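Local atomic coordinates of octenoyl-CoA reductase/carboxylase (Streptomyces sp., PDB entry 4A0S), a protein that catalyses the NADPH-dependent reductive carboxylation of 2-octenoyl-CoA, supplying an unusual extender unit for the cinnabaramide polyketide synthase. Residues A379-M384 and D434-L439. Numbering follows the deposited sequence.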
ATOM      1  N   ALA A 379      -0.707 -16.171 -21.139  1.00 17.85           N
ATOM      2  CA  ALA A 379      -0.871 -16.533 -19.746  1.00 18.06           C
ATOM      3  C   ALA A 379      -2.347 -16.643 -19.408  1.00 17.64           C
ATOM      4  O   ALA A 379      -2.756 -17.496 -18.629  1.00 18.15           O
ATOM      5  CB  ALA A 379      -0.216 -15.507 -18.856  1.00 17.85           C
ATOM      6  N   VAL A 380      -3.130 -15.758 -20.007  1.00 17.34           N
ATOM      7  CA  VAL A 380      -4.559 -15.705 -19.806  1.00 17.24           C
ATOM      8  C   VAL A 380      -5.173 -15.799 -21.206  1.00 17.33           C
ATOM      9  O   VAL A 380      -4.598 -15.302 -22.191  1.00 17.35           O
ATOM     10  CB  VAL A 380      -4.946 -14.407 -19.063  1.00 16.94           C
ATOM     11  CG1 VAL A 380      -6.440 -14.185 -19.059  1.00 16.87           C
ATOM     12  CG2 VAL A 380      -4.415 -14.453 -17.615  1.00 16.89           C
ATOM     13  N   VAL A 381      -6.314 -16.471 -21.290  1.00 17.43           N
ATOM     14  CA  VAL A 381      -6.916 -16.788 -22.577  1.00 17.58           C
ATOM     15  C   VAL A 381      -8.358 -16.315 -22.574  1.00 17.47           C
ATOM     16  O   VAL A 381      -8.956 -16.166 -21.498  1.00 17.35           O
ATOM     17  CB  VAL A 381      -6.844 -18.293 -22.897  1.00 17.92           C
ATOM     18  CG1 VAL A 381      -5.375 -18.780 -22.922  1.00 18.09           C
ATOM     19  CG2 VAL A 381      -7.725 -19.115 -21.920  1.00 18.00           C
ATOM     20  N   PRO A 382      -8.910 -16.054 -23.778  1.00 17.53           N
ATOM     21  CA  PRO A 382     -10.271 -15.545 -23.896  1.00 17.56           C
ATOM     22  C   PRO A 382     -11.224 -16.614 -23.412  1.00 17.76           C
ATOM     23  O   PRO A 382     -10.969 -17.797 -23.603  1.00 18.20           O
ATOM     24  CB  PRO A 382     -10.436 -15.324 -25.400  1.00 17.78           C
ATOM     25  CG  PRO A 382      -9.065 -15.133 -25.897  1.00 17.71           C
ATOM     26  CD  PRO A 382      -8.233 -16.073 -25.082  1.00 17.68           C
ATOM     27  N   ALA A 383     -12.300 -16.161 -22.778  1.00 17.52           N
ATOM     28  CA  ALA A 383     -13.309 -17.002 -22.180  1.00 17.70           C
ATOM     29  C   ALA A 383     -14.492 -17.124 -23.139  1.00 17.86           C
ATOM     30  O   ALA A 383     -15.609 -17.353 -22.710  1.00 17.95           O
ATOM     31  CB  ALA A 383     -13.758 -16.399 -20.870  1.00 17.51           C
ATOM     32  N   MET A 384     -14.236 -16.980 -24.436  1.00 18.24           N
ATOM     33  CA  MET A 384     -15.322 -17.037 -25.409  1.00 18.62           C
ATOM     34  C   MET A 384     -15.869 -18.441 -25.454  1.00 18.99           C
ATOM     35  O   MET A 384     -15.115 -19.399 -25.481  1.00 19.38           O
ATOM     36  CB  MET A 384     -14.832 -16.616 -26.781  1.00 18.86           C
ATOM     37  CG  MET A 384     -15.924 -16.541 -27.823  1.00 19.45           C
ATOM     38  SD  MET A 384     -15.174 -16.054 -29.355  1.00 20.44           S
ATOM     39  CE  MET A 384     -14.439 -17.606 -29.886  1.00 21.08           C
ATOM     40  N   ASP A 434      -6.995 -24.549 -28.966  1.00 27.38           N
ATOM     41  CA  ASP A 434      -7.771 -25.151 -27.874  1.00 27.58           C
ATOM     42  C   ASP A 434      -7.445 -24.554 -26.518  1.00 26.12           C
ATOM     43  O   ASP A 434      -8.347 -24.323 -25.701  1.00 25.66           O
ATOM     44  CB  ASP A 434      -7.618 -26.679 -27.857  1.00 30.57           C
ATOM     45  CG  ASP A 434      -8.262 -27.335 -29.067  1.00 34.81           C
ATOM     46  OD1 ASP A 434      -9.112 -26.677 -29.713  1.00 36.71           O
ATOM     47  OD2 ASP A 434      -7.906 -28.493 -29.386  1.00 39.66           O
ATOM     48  N   ARG A 435      -6.165 -24.288 -26.278  1.00 25.66           N
ATOM     49  CA  ARG A 435      -5.773 -23.574 -25.074  1.00 25.17           C
ATOM     50  C   ARG A 435      -6.439 -22.198 -25.066  1.00 23.21           C
ATOM     51  O   ARG A 435      -6.836 -21.700 -24.016  1.00 23.06           O
ATOM     52  CB  ARG A 435      -4.251 -23.444 -24.957  1.00 26.47           C
ATOM     53  CG  ARG A 435      -3.797 -22.225 -24.091  1.00 29.03           C
ATOM     54  CD  ARG A 435      -2.656 -22.522 -23.134  1.00 35.97           C
ATOM     55  NE  ARG A 435      -2.376 -21.388 -22.237  1.00 40.66           N
ATOM     56  CZ  ARG A 435      -3.112 -21.048 -21.175  1.00 42.82           C
ATOM     57  NH1 ARG A 435      -4.213 -21.728 -20.855  1.00 42.82           N
ATOM     58  NH2 ARG A 435      -2.754 -20.013 -20.426  1.00 45.18           N
ATOM     59  N   LEU A 436      -6.552 -21.593 -26.244  1.00 22.05           N
ATOM     60  CA  LEU A 436      -7.137 -20.272 -26.370  1.00 21.45           C
ATOM     61  C   LEU A 436      -8.649 -20.282 -26.237  1.00 20.87           C
ATOM     62  O   LEU A 436      -9.248 -19.246 -26.006  1.00 21.28           O
ATOM     63  CB  LEU A 436      -6.741 -19.629 -27.694  1.00 21.91           C
ATOM     64  CG  LEU A 436      -5.257 -19.305 -27.813  1.00 22.23           C
ATOM     65  CD1 LEU A 436      -4.945 -18.878 -29.216  1.00 22.88           C
ATOM     66  CD2 LEU A 436      -4.851 -18.221 -26.795  1.00 22.91           C
ATOM     67  N   ASN A 437      -9.274 -21.444 -26.373  1.00 20.55           N
ATOM     68  CA  ASN A 437     -10.728 -21.510 -26.279  1.00 20.32           C
ATOM     69  C   ASN A 437     -11.171 -22.622 -25.373  1.00 20.47           C
ATOM     70  O   ASN A 437     -11.841 -23.542 -25.839  1.00 21.15           O
ATOM     71  CB  ASN A 437     -11.348 -21.716 -27.659  1.00 21.15           C
ATOM     72  CG  ASN A 437     -11.188 -20.513 -28.543  1.00 21.36           C
ATOM     73  OD1 ASN A 437     -12.013 -19.605 -28.517  1.00 22.19           O
ATOM     74  ND2 ASN A 437     -10.132 -20.502 -29.339  1.00 20.14           N
ATOM     75  N   PRO A 438     -10.816 -22.538 -24.070  1.00 20.64           N
ATOM     76  CA  PRO A 438     -11.180 -23.571 -23.114  1.00 21.28           C
ATOM     77  C   PRO A 438     -12.685 -23.771 -23.047  1.00 21.18           C
ATOM     78  O   PRO A 438     -13.159 -24.881 -22.799  1.00 21.72           O
ATOM     79  CB  PRO A 438     -10.667 -23.015 -21.785  1.00 22.17           C
ATOM     80  CG  PRO A 438     -10.512 -21.547 -22.008  1.00 21.71           C
ATOM     81  CD  PRO A 438     -10.078 -21.439 -23.423  1.00 20.75           C
ATOM     82  N   LEU A 439     -13.430 -22.697 -23.291  1.00 20.48           N
ATOM     83  CA  LEU A 439     -14.880 -22.743 -23.167  1.00 20.87           C
ATOM     84  C   LEU A 439     -15.622 -22.995 -24.470  1.00 21.27           C
ATOM     85  O   LEU A 439     -16.849 -22.912 -24.497  1.00 21.87           O
ATOM     86  CB  LEU A 439     -15.392 -21.463 -22.506  1.00 20.70           C
ATOM     87  CG  LEU A 439     -14.867 -21.197 -21.091  1.00 22.15           C
ATOM     88  CD1 LEU A 439     -15.500 -19.939 -20.553  1.00 23.77           C
ATOM     89  CD2 LEU A 439     -15.110 -22.389 -20.132  1.00 23.18           C
TER
HETATM   90  O   HOH W   1     -13.007 -19.947 -24.193  1.00  2.00           O
HETATM   91  O   HOH W   2     -11.875 -18.058 -26.317  1.00  2.00           O
HETATM   92  O   HOH W   3     -14.470 -20.575 -27.961  1.00  2.00           O
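The loop between helix 365-376 and strand 384-389 of the medium-chain dehydrogenase fold packs here against the C-terminal tail, through Val381 and the short helix 433-436 with the residues just after it. Val381 points toward the tail and spreads its two methyls over it. Val381 CG1 sits over the centre of one face of the Arg435 guanidinium, 3.6 Å from CZ, and also touches Leu436 CD2 at 3.9 Å. Val381 CG2 meets Pro438 CD at 3.6 Å. CG1 lies anti to the carbonyl carbon (chi1 -59°), a rotation that sets CG1 over Arg435 and CG2 on Pro438. The edge of the guanidinium reaches the loop backbone, where Arg435 NH2 is 3.1 Å from Ala379 O in the plane of the group. An alanine in place of Val381 would probably leave a gap between Arg435 and Pro438 and let the guanidinium turn more easily.

From Pro382 onward, water joins the two segments. One water accepts from Leu439 N at 2.9 Å and lies close to Pro382 O and Met384 O. Another bridges Met384 O and Asn437 OD1, donating to both. Asn437 OD1 also lies 3.4 Å from Met384 CE, and the two side chains run side by side. Asn437 ND2 is hydrogen-bonded to Glu433 O and Glu195 OE2. Leu439 CD1 closes this end against Ala383 CB at 4.0 Å.

Helix 232-243 flanks the loop: Gln239 binds Val381 O, and the Tyr236 hydroxyl is bonded to Ala383 N. Helix 193-197 lies against Pro382 and Met384, and helix 365-376 packs on Val380 and Pro382.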